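Beta-glycosidase (Bacteroides caccae, PDB 6T2R) probably acts as an endo-beta-galactosidase of glycoside hydrolase family 16, cleaving O-glycan chains within mucins in the human gut. Local coordinates at residues A[188-199]-A[202-213]. Residues are numbered along the deposited sequence; the frame is centred on the assembly and turned at random.
Sequences NVYGVDFWPDSL and HVNGKRNFVYPR
G191 and H202 exchange two backbone hydrogen bonds, and L199 and Y211 do the same, so antiparallel pairing knits together two consecutive hairpins, 187-195 with 198-203 and 198-203 with 206-212, which share their middle strand. At the V203–K206 type I' turn, N204 suits its positive phi (47°) and uses both ends of its amide: OD1 accepts from V189 N at 2.7 Å, while ND2 donates to N188 OD1 at 3.1 Å, in the carbonyl plane and on a lone pair. N188 ND2 is held by N183. The type I turn W195–S198 is gripped by R213, whose chain runs extended to CD and then bends at chi3 (-62°), so that NE and NH2 both reach P196 O side-on, 2.9 Å from NE to P196 O; the proline ring fixes phi near -54°, as the turn's second position requires. A water at the edge of the H202 imidazole, in its plane, bridges ND1 to D193 OD1, and R109 NE forms a salt bridge to the same OD1. Apolar contact is lighter: V203 CG2 lies 3.9 Å from Y190 CD1, the two side chains side by side, and V210 CG1 meets S198 CB. Strand 108-116 pairs with the other edge of strand 187-195, while V156, Q158 and V160 of strand 155-161 pack against Y190, V203, L199 and Y211.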
ATOM      1  N   ASN A 188      -9.788   4.834  -8.618  1.00 31.18           N
ATOM      2  CA  ASN A 188      -9.141   6.051  -8.097  1.00 28.42           C
ATOM      3  C   ASN A 188      -7.649   5.776  -8.158  1.00 29.40           C
ATOM      4  O   ASN A 188      -7.254   4.590  -8.103  1.00 28.68           O
ATOM      5  CB  ASN A 188      -9.637   6.349  -6.699  1.00 28.70           C
ATOM      6  CG  ASN A 188     -11.132   6.586  -6.626  1.00 29.18           C
ATOM      7  OD1 ASN A 188     -11.570   7.711  -6.773  1.00 30.68           O
ATOM      8  ND2 ASN A 188     -11.914   5.555  -6.316  1.00 29.88           N
ATOM      9  N   VAL A 189      -6.849   6.820  -8.241  1.00 26.88           N
ATOM     10  CA  VAL A 189      -5.362   6.700  -8.267  1.00 28.52           C
ATOM     11  C   VAL A 189      -4.790   7.153  -6.914  1.00 28.78           C
ATOM     12  O   VAL A 189      -4.845   8.361  -6.632  1.00 30.08           O
ATOM     13  CB  VAL A 189      -4.764   7.513  -9.421  1.00 28.98           C
ATOM     14  CG1 VAL A 189      -3.243   7.341  -9.476  1.00 30.79           C
ATOM     15  CG2 VAL A 189      -5.408   7.118 -10.753  1.00 30.62           C
ATOM     16  N   TYR A 190      -4.239   6.216  -6.141  1.00 26.63           N
ATOM     17  CA  TYR A 190      -3.585   6.460  -4.832  1.00 25.67           C
ATOM     18  C   TYR A 190      -2.092   6.641  -5.056  1.00 25.45           C
ATOM     19  O   TYR A 190      -1.473   5.773  -5.712  1.00 26.24           O
ATOM     20  CB  TYR A 190      -3.963   5.334  -3.863  1.00 25.25           C
ATOM     21  CG  TYR A 190      -5.460   5.141  -3.767  1.00 26.02           C
ATOM     22  CD1 TYR A 190      -6.228   5.976  -2.979  1.00 24.31           C
ATOM     23  CD2 TYR A 190      -6.119   4.185  -4.532  1.00 25.25           C
ATOM     24  CE1 TYR A 190      -7.601   5.837  -2.908  1.00 24.13           C
ATOM     25  CE2 TYR A 190      -7.493   4.027  -4.478  1.00 22.89           C
ATOM     26  CZ  TYR A 190      -8.232   4.850  -3.649  1.00 25.51           C
ATOM     27  OH  TYR A 190      -9.588   4.702  -3.566  1.00 24.49           O
ATOM     28  N   GLY A 191      -1.544   7.749  -4.552  1.00 23.92           N
ATOM     29  CA  GLY A 191      -0.138   8.124  -4.782  1.00 23.76           C
ATOM     30  C   GLY A 191       0.552   8.735  -3.563  1.00 22.75           C
ATOM     31  O   GLY A 191      -0.126   9.321  -2.674  1.00 20.91           O
ATOM     32  N   VAL A 192       1.862   8.528  -3.477  1.00 21.84           N
ATOM     33  CA  VAL A 192       2.766   9.211  -2.523  1.00 22.15           C
ATOM     34  C   VAL A 192       3.998   9.624  -3.322  1.00 24.36           C
ATOM     35  O   VAL A 192       4.399   8.825  -4.221  1.00 23.73           O
ATOM     36  CB  VAL A 192       3.110   8.321  -1.316  1.00 24.86           C
ATOM     37  CG1 VAL A 192       4.001   7.113  -1.690  1.00 23.27           C
ATOM     38  CG2 VAL A 192       3.723   9.158  -0.185  1.00 27.33           C
ATOM     39  N   ASP A 193       4.523  10.810  -3.033  1.00 23.13           N
ATOM     40  CA  ASP A 193       5.811  11.316  -3.565  1.00 25.44           C
ATOM     41  C   ASP A 193       6.818  11.354  -2.416  1.00 25.53           C
ATOM     42  O   ASP A 193       6.463  11.925  -1.307  1.00 26.92           O
ATOM     43  CB  ASP A 193       5.647  12.710  -4.172  1.00 27.48           C
ATOM     44  CG  ASP A 193       4.666  12.794  -5.338  1.00 29.44           C
ATOM     45  OD1 ASP A 193       4.287  11.712  -5.898  1.00 26.86           O
ATOM     46  OD2 ASP A 193       4.280  13.944  -5.683  1.00 26.92           O
ATOM     47  N   PHE A 194       7.989  10.736  -2.630  1.00 24.65           N
ATOM     48  CA  PHE A 194       9.136  10.741  -1.687  1.00 23.21           C
ATOM     49  C   PHE A 194      10.101  11.861  -2.070  1.00 26.89           C
ATOM     50  O   PHE A 194      10.607  11.853  -3.212  1.00 28.42           O
ATOM     51  CB  PHE A 194       9.894   9.422  -1.725  1.00 22.77           C
ATOM     52  CG  PHE A 194       9.172   8.241  -1.120  1.00 24.16           C
ATOM     53  CD1 PHE A 194       8.185   7.565  -1.832  1.00 22.85           C
ATOM     54  CD2 PHE A 194       9.506   7.777   0.139  1.00 23.07           C
ATOM     55  CE1 PHE A 194       7.541   6.463  -1.299  1.00 23.68           C
ATOM     56  CE2 PHE A 194       8.873   6.661   0.661  1.00 24.15           C
ATOM     57  CZ  PHE A 194       7.889   6.013  -0.050  1.00 24.71           C
ATOM     58  N   TRP A 195      10.321  12.805  -1.153  1.00 26.93           N
ATOM     59  CA  TRP A 195      11.383  13.838  -1.252  1.00 25.93           C
ATOM     60  C   TRP A 195      12.266  13.767  -0.012  1.00 27.60           C
ATOM     61  O   TRP A 195      11.846  13.240   1.030  1.00 28.32           O
ATOM     62  CB  TRP A 195      10.787  15.235  -1.427  1.00 24.91           C
ATOM     63  CG  TRP A 195       9.785  15.358  -2.541  1.00 26.55           C
ATOM     64  CD1 TRP A 195       8.438  15.553  -2.419  1.00 23.33           C
ATOM     65  CD2 TRP A 195      10.052  15.321  -3.956  1.00 21.82           C
ATOM     66  NE1 TRP A 195       7.857  15.675  -3.648  1.00 24.00           N
ATOM     67  CE2 TRP A 195       8.824  15.534  -4.613  1.00 24.15           C
ATOM     68  CE3 TRP A 195      11.207  15.199  -4.717  1.00 22.00           C
ATOM     69  CZ2 TRP A 195       8.716  15.594  -5.998  1.00 24.31           C
ATOM     70  CZ3 TRP A 195      11.100  15.251  -6.090  1.00 24.16           C
ATOM     71  CH2 TRP A 195       9.873  15.445  -6.718  1.00 23.25           C
ATOM     72  N   PRO A 196      13.486  14.342  -0.078  1.00 26.63           N
ATOM     73  CA  PRO A 196      14.398  14.359   1.064  1.00 29.32           C
ATOM     74  C   PRO A 196      13.778  14.943   2.336  1.00 29.78           C
ATOM     75  O   PRO A 196      14.098  14.453   3.400  1.00 29.16           O
ATOM     76  CB  PRO A 196      15.580  15.217   0.588  1.00 29.45           C
ATOM     77  CG  PRO A 196      15.574  14.976  -0.928  1.00 31.30           C
ATOM     78  CD  PRO A 196      14.094  14.968  -1.264  1.00 28.32           C
ATOM     79  N   ASP A 197      12.893  15.934   2.205  1.00 29.09           N
ATOM     80  CA  ASP A 197      12.409  16.731   3.358  1.00 24.94           C
ATOM     81  C   ASP A 197      10.922  16.487   3.619  1.00 24.28           C
ATOM     82  O   ASP A 197      10.370  17.209   4.459  1.00 26.64           O
ATOM     83  CB  ASP A 197      12.600  18.211   3.092  1.00 26.48           C
ATOM     84  CG  ASP A 197      11.543  18.773   2.145  1.00 25.95           C
ATOM     85  OD1 ASP A 197      11.249  18.145   1.118  1.00 24.74           O
ATOM     86  OD2 ASP A 197      11.044  19.847   2.430  1.00 26.17           O
ATOM     87  N   SER A 198      10.261  15.582   2.901  1.00 24.98           N
ATOM     88  CA  SER A 198       8.783  15.467   2.973  1.00 26.31           C
ATOM     89  C   SER A 198       8.256  14.311   2.133  1.00 26.50           C
ATOM     90  O   SER A 198       8.868  13.970   1.091  1.00 25.59           O
ATOM     91  CB  SER A 198       8.118  16.733   2.535  1.00 26.72           C
ATOM     92  OG  SER A 198       8.480  16.999   1.181  1.00 30.80           O
ATOM     93  N   LEU A 199       7.107  13.787   2.552  1.00 26.64           N
ATOM     94  CA  LEU A 199       6.258  12.900   1.735  1.00 25.75           C
ATOM     95  C   LEU A 199       5.014  13.706   1.350  1.00 28.02           C
ATOM     96  O   LEU A 199       4.528  14.435   2.215  1.00 28.58           O
ATOM     97  CB  LEU A 199       5.874  11.640   2.512  1.00 25.23           C
ATOM     98  CG  LEU A 199       7.003  10.791   3.097  1.00 26.61           C
ATOM     99  CD1 LEU A 199       6.423   9.488   3.673  1.00 25.29           C
ATOM    100  CD2 LEU A 199       8.105  10.501   2.079  1.00 26.43           C
ATOM    101  N   HIS A 202      -1.371  11.907  -2.525  1.00 25.45           N
ATOM    102  CA  HIS A 202      -2.345  12.323  -3.552  1.00 27.71           C
ATOM    103  C   HIS A 202      -3.364  11.208  -3.694  1.00 29.12           C
ATOM    104  O   HIS A 202      -2.992  10.037  -3.534  1.00 27.77           O
ATOM    105  CB  HIS A 202      -1.674  12.608  -4.909  1.00 27.51           C
ATOM    106  CG  HIS A 202      -0.713  13.744  -4.888  1.00 29.62           C
ATOM    107  ND1 HIS A 202       0.650  13.552  -4.758  1.00 34.45           N
ATOM    108  CD2 HIS A 202      -0.915  15.085  -4.935  1.00 30.41           C
ATOM    109  CE1 HIS A 202       1.250  14.734  -4.771  1.00 39.16           C
ATOM    110  NE2 HIS A 202       0.299  15.701  -4.860  1.00 29.28           N
ATOM    111  N   VAL A 203      -4.609  11.609  -3.921  1.00 29.34           N
ATOM    112  CA  VAL A 203      -5.688  10.769  -4.501  1.00 29.17           C
ATOM    113  C   VAL A 203      -6.176  11.486  -5.773  1.00 29.78           C
ATOM    114  O   VAL A 203      -6.476  12.701  -5.678  1.00 27.55           O
ATOM    115  CB  VAL A 203      -6.802  10.558  -3.460  1.00 26.03           C
ATOM    116  CG1 VAL A 203      -7.964   9.815  -4.047  1.00 25.89           C
ATOM    117  CG2 VAL A 203      -6.280   9.828  -2.234  1.00 28.07           C
ATOM    118  N   ASN A 204      -6.191  10.776  -6.909  1.00 29.54           N
ATOM    119  CA  ASN A 204      -6.509  11.309  -8.262  1.00 31.80           C
ATOM    120  C   ASN A 204      -5.747  12.610  -8.537  1.00 31.41           C
ATOM    121  O   ASN A 204      -6.331  13.484  -9.116  1.00 33.37           O
ATOM    122  CB  ASN A 204      -8.030  11.483  -8.392  1.00 30.64           C
ATOM    123  CG  ASN A 204      -8.739  10.179  -8.095  1.00 31.52           C
ATOM    124  OD1 ASN A 204      -8.260   9.128  -8.506  1.00 29.12           O
ATOM    125  ND2 ASN A 204      -9.829  10.212  -7.349  1.00 25.72           N
ATOM    126  N   GLY A 205      -4.504  12.781  -8.095  1.00 32.26           N
ATOM    127  CA  GLY A 205      -3.764  14.017  -8.426  1.00 31.06           C
ATOM    128  C   GLY A 205      -4.089  15.207  -7.524  1.00 31.02           C
ATOM    129  O   GLY A 205      -3.325  16.163  -7.559  1.00 36.35           O
ATOM    130  N   LYS A 206      -5.105  15.109  -6.670  1.00 29.67           N
ATOM    131  CA  LYS A 206      -5.397  16.053  -5.577  1.00 30.33           C
ATOM    132  C   LYS A 206      -4.460  15.758  -4.392  1.00 31.04           C
ATOM    133  O   LYS A 206      -4.336  14.603  -3.979  1.00 25.23           O
ATOM    134  CB  LYS A 206      -6.881  15.928  -5.228  1.00 35.33           C
ATOM    135  CG  LYS A 206      -7.403  16.858  -4.137  1.00 44.62           C
ATOM    136  CD  LYS A 206      -7.913  18.228  -4.592  1.00 52.12           C
ATOM    137  CE  LYS A 206      -7.099  19.397  -4.061  1.00 60.66           C
ATOM    138  NZ  LYS A 206      -7.321  20.642  -4.845  1.00 64.71           N
ATOM    139  N   ARG A 207      -3.812  16.788  -3.854  1.00 30.61           N
ATOM    140  CA  ARG A 207      -2.956  16.682  -2.653  1.00 30.57           C
ATOM    141  C   ARG A 207      -3.868  16.448  -1.451  1.00 26.89           C
ATOM    142  O   ARG A 207      -4.773  17.258  -1.242  1.00 28.27           O
ATOM    143  CB  ARG A 207      -2.112  17.947  -2.447  1.00 34.23           C
ATOM    144  CG  ARG A 207      -1.431  17.998  -1.079  1.00 40.45           C
ATOM    145  CD  ARG A 207      -0.249  18.957  -0.926  1.00 44.96           C
ATOM    146  NE  ARG A 207      -0.334  20.176  -1.727  1.00 51.79           N
ATOM    147  CZ  ARG A 207      -1.133  21.201  -1.473  1.00 54.63           C
ATOM    148  NH1 ARG A 207      -1.933  21.171  -0.417  1.00 59.15           N
ATOM    149  NH2 ARG A 207      -1.131  22.249  -2.283  1.00 56.04           N
ATOM    150  N   ASN A 208      -3.607  15.388  -0.692  1.00 24.33           N
ATOM    151  CA  ASN A 208      -4.276  15.056   0.587  1.00 25.76           C
ATOM    152  C   ASN A 208      -3.532  15.829   1.680  1.00 25.65           C
ATOM    153  O   ASN A 208      -4.130  16.666   2.330  1.00 22.62           O
ATOM    154  CB  ASN A 208      -4.310  13.546   0.864  1.00 25.92           C
ATOM    155  CG  ASN A 208      -5.055  13.195   2.142  1.00 26.40           C
ATOM    156  OD1 ASN A 208      -5.474  14.089   2.855  1.00 29.51           O
ATOM    157  ND2 ASN A 208      -5.184  11.917   2.479  1.00 26.65           N
ATOM    158  N   PHE A 209      -2.271  15.511   1.907  1.00 25.48           N
ATOM    159  CA  PHE A 209      -1.494  16.146   2.985  1.00 27.00           C
ATOM    160  C   PHE A 209      -0.026  15.879   2.737  1.00 27.04           C
ATOM    161  O   PHE A 209       0.283  15.030   1.853  1.00 27.69           O
ATOM    162  CB  PHE A 209      -1.928  15.666   4.367  1.00 24.62           C
ATOM    163  CG  PHE A 209      -1.297  14.387   4.848  1.00 24.16           C
ATOM    164  CD1 PHE A 209      -1.722  13.162   4.363  1.00 23.60           C
ATOM    165  CD2 PHE A 209      -0.375  14.401   5.878  1.00 25.74           C
ATOM    166  CE1 PHE A 209      -1.190  11.990   4.866  1.00 25.68           C
ATOM    167  CE2 PHE A 209       0.169  13.221   6.380  1.00 26.48           C
ATOM    168  CZ  PHE A 209      -0.239  12.015   5.869  1.00 27.43           C
ATOM    169  N   VAL A 210       0.799  16.638   3.470  1.00 25.29           N
ATOM    170  CA  VAL A 210       2.283  16.605   3.416  1.00 26.18           C
ATOM    171  C   VAL A 210       2.735  16.058   4.773  1.00 24.51           C
ATOM    172  O   VAL A 210       2.238  16.522   5.777  1.00 24.37           O
ATOM    173  CB  VAL A 210       2.879  18.002   3.109  1.00 25.61           C
ATOM    174  CG1 VAL A 210       4.406  18.006   3.102  1.00 24.35           C
ATOM    175  CG2 VAL A 210       2.364  18.581   1.803  1.00 25.78           C
ATOM    176  N   TYR A 211       3.618  15.074   4.807  1.00 23.98           N
ATOM    177  CA  TYR A 211       4.322  14.718   6.054  1.00 24.42           C
ATOM    178  C   TYR A 211       5.724  15.296   5.962  1.00 23.95           C
ATOM    179  O   TYR A 211       6.511  14.823   5.149  1.00 24.84           O
ATOM    180  CB  TYR A 211       4.366  13.220   6.342  1.00 24.58           C
ATOM    181  CG  TYR A 211       4.787  12.970   7.764  1.00 22.83           C
ATOM    182  CD1 TYR A 211       3.896  13.199   8.800  1.00 22.63           C
ATOM    183  CD2 TYR A 211       6.088  12.622   8.079  1.00 22.69           C
ATOM    184  CE1 TYR A 211       4.274  13.006  10.120  1.00 23.75           C
ATOM    185  CE2 TYR A 211       6.495  12.445   9.393  1.00 23.43           C
ATOM    186  CZ  TYR A 211       5.578  12.630  10.425  1.00 24.13           C
ATOM    187  OH  TYR A 211       5.928  12.456  11.741  1.00 20.30           O
ATOM    188  N   PRO A 212       6.032  16.335   6.769  1.00 23.62           N
ATOM    189  CA  PRO A 212       7.333  16.988   6.751  1.00 21.64           C
ATOM    190  C   PRO A 212       8.387  16.312   7.635  1.00 23.84           C
ATOM    191  O   PRO A 212       8.047  15.790   8.677  1.00 23.45           O
ATOM    192  CB  PRO A 212       7.002  18.390   7.275  1.00 21.13           C
ATOM    193  CG  PRO A 212       5.912  18.143   8.298  1.00 22.67           C
ATOM    194  CD  PRO A 212       5.103  16.986   7.729  1.00 23.02           C
ATOM    195  N   ARG A 213       9.650  16.382   7.179  1.00 25.18           N
ATOM    196  CA  ARG A 213      10.855  16.230   8.013  1.00 24.79           C
ATOM    197  C   ARG A 213      11.057  17.528   8.790  1.00 27.52           C
ATOM    198  O   ARG A 213      11.406  18.573   8.152  1.00 26.20           O
ATOM    199  CB  ARG A 213      12.092  15.912   7.173  1.00 26.25           C
ATOM    200  CG  ARG A 213      13.320  15.587   8.022  1.00 27.33           C
ATOM    201  CD  ARG A 213      14.634  15.528   7.265  1.00 32.16           C
ATOM    202  NE  ARG A 213      14.727  14.506   6.220  1.00 37.78           N
ATOM    203  CZ  ARG A 213      15.138  13.209   6.352  1.00 46.83           C
ATOM    204  NH1 ARG A 213      15.491  12.692   7.529  1.00 43.06           N
ATOM    205  NH2 ARG A 213      15.170  12.413   5.275  1.00 46.01           N
TER
HETATM  206  O   HOH W   1      -3.103  10.423  -7.004  1.00 25.66           O
HETATM  207  O   HOH W   2       1.600  11.062  -5.310  1.00 23.18           O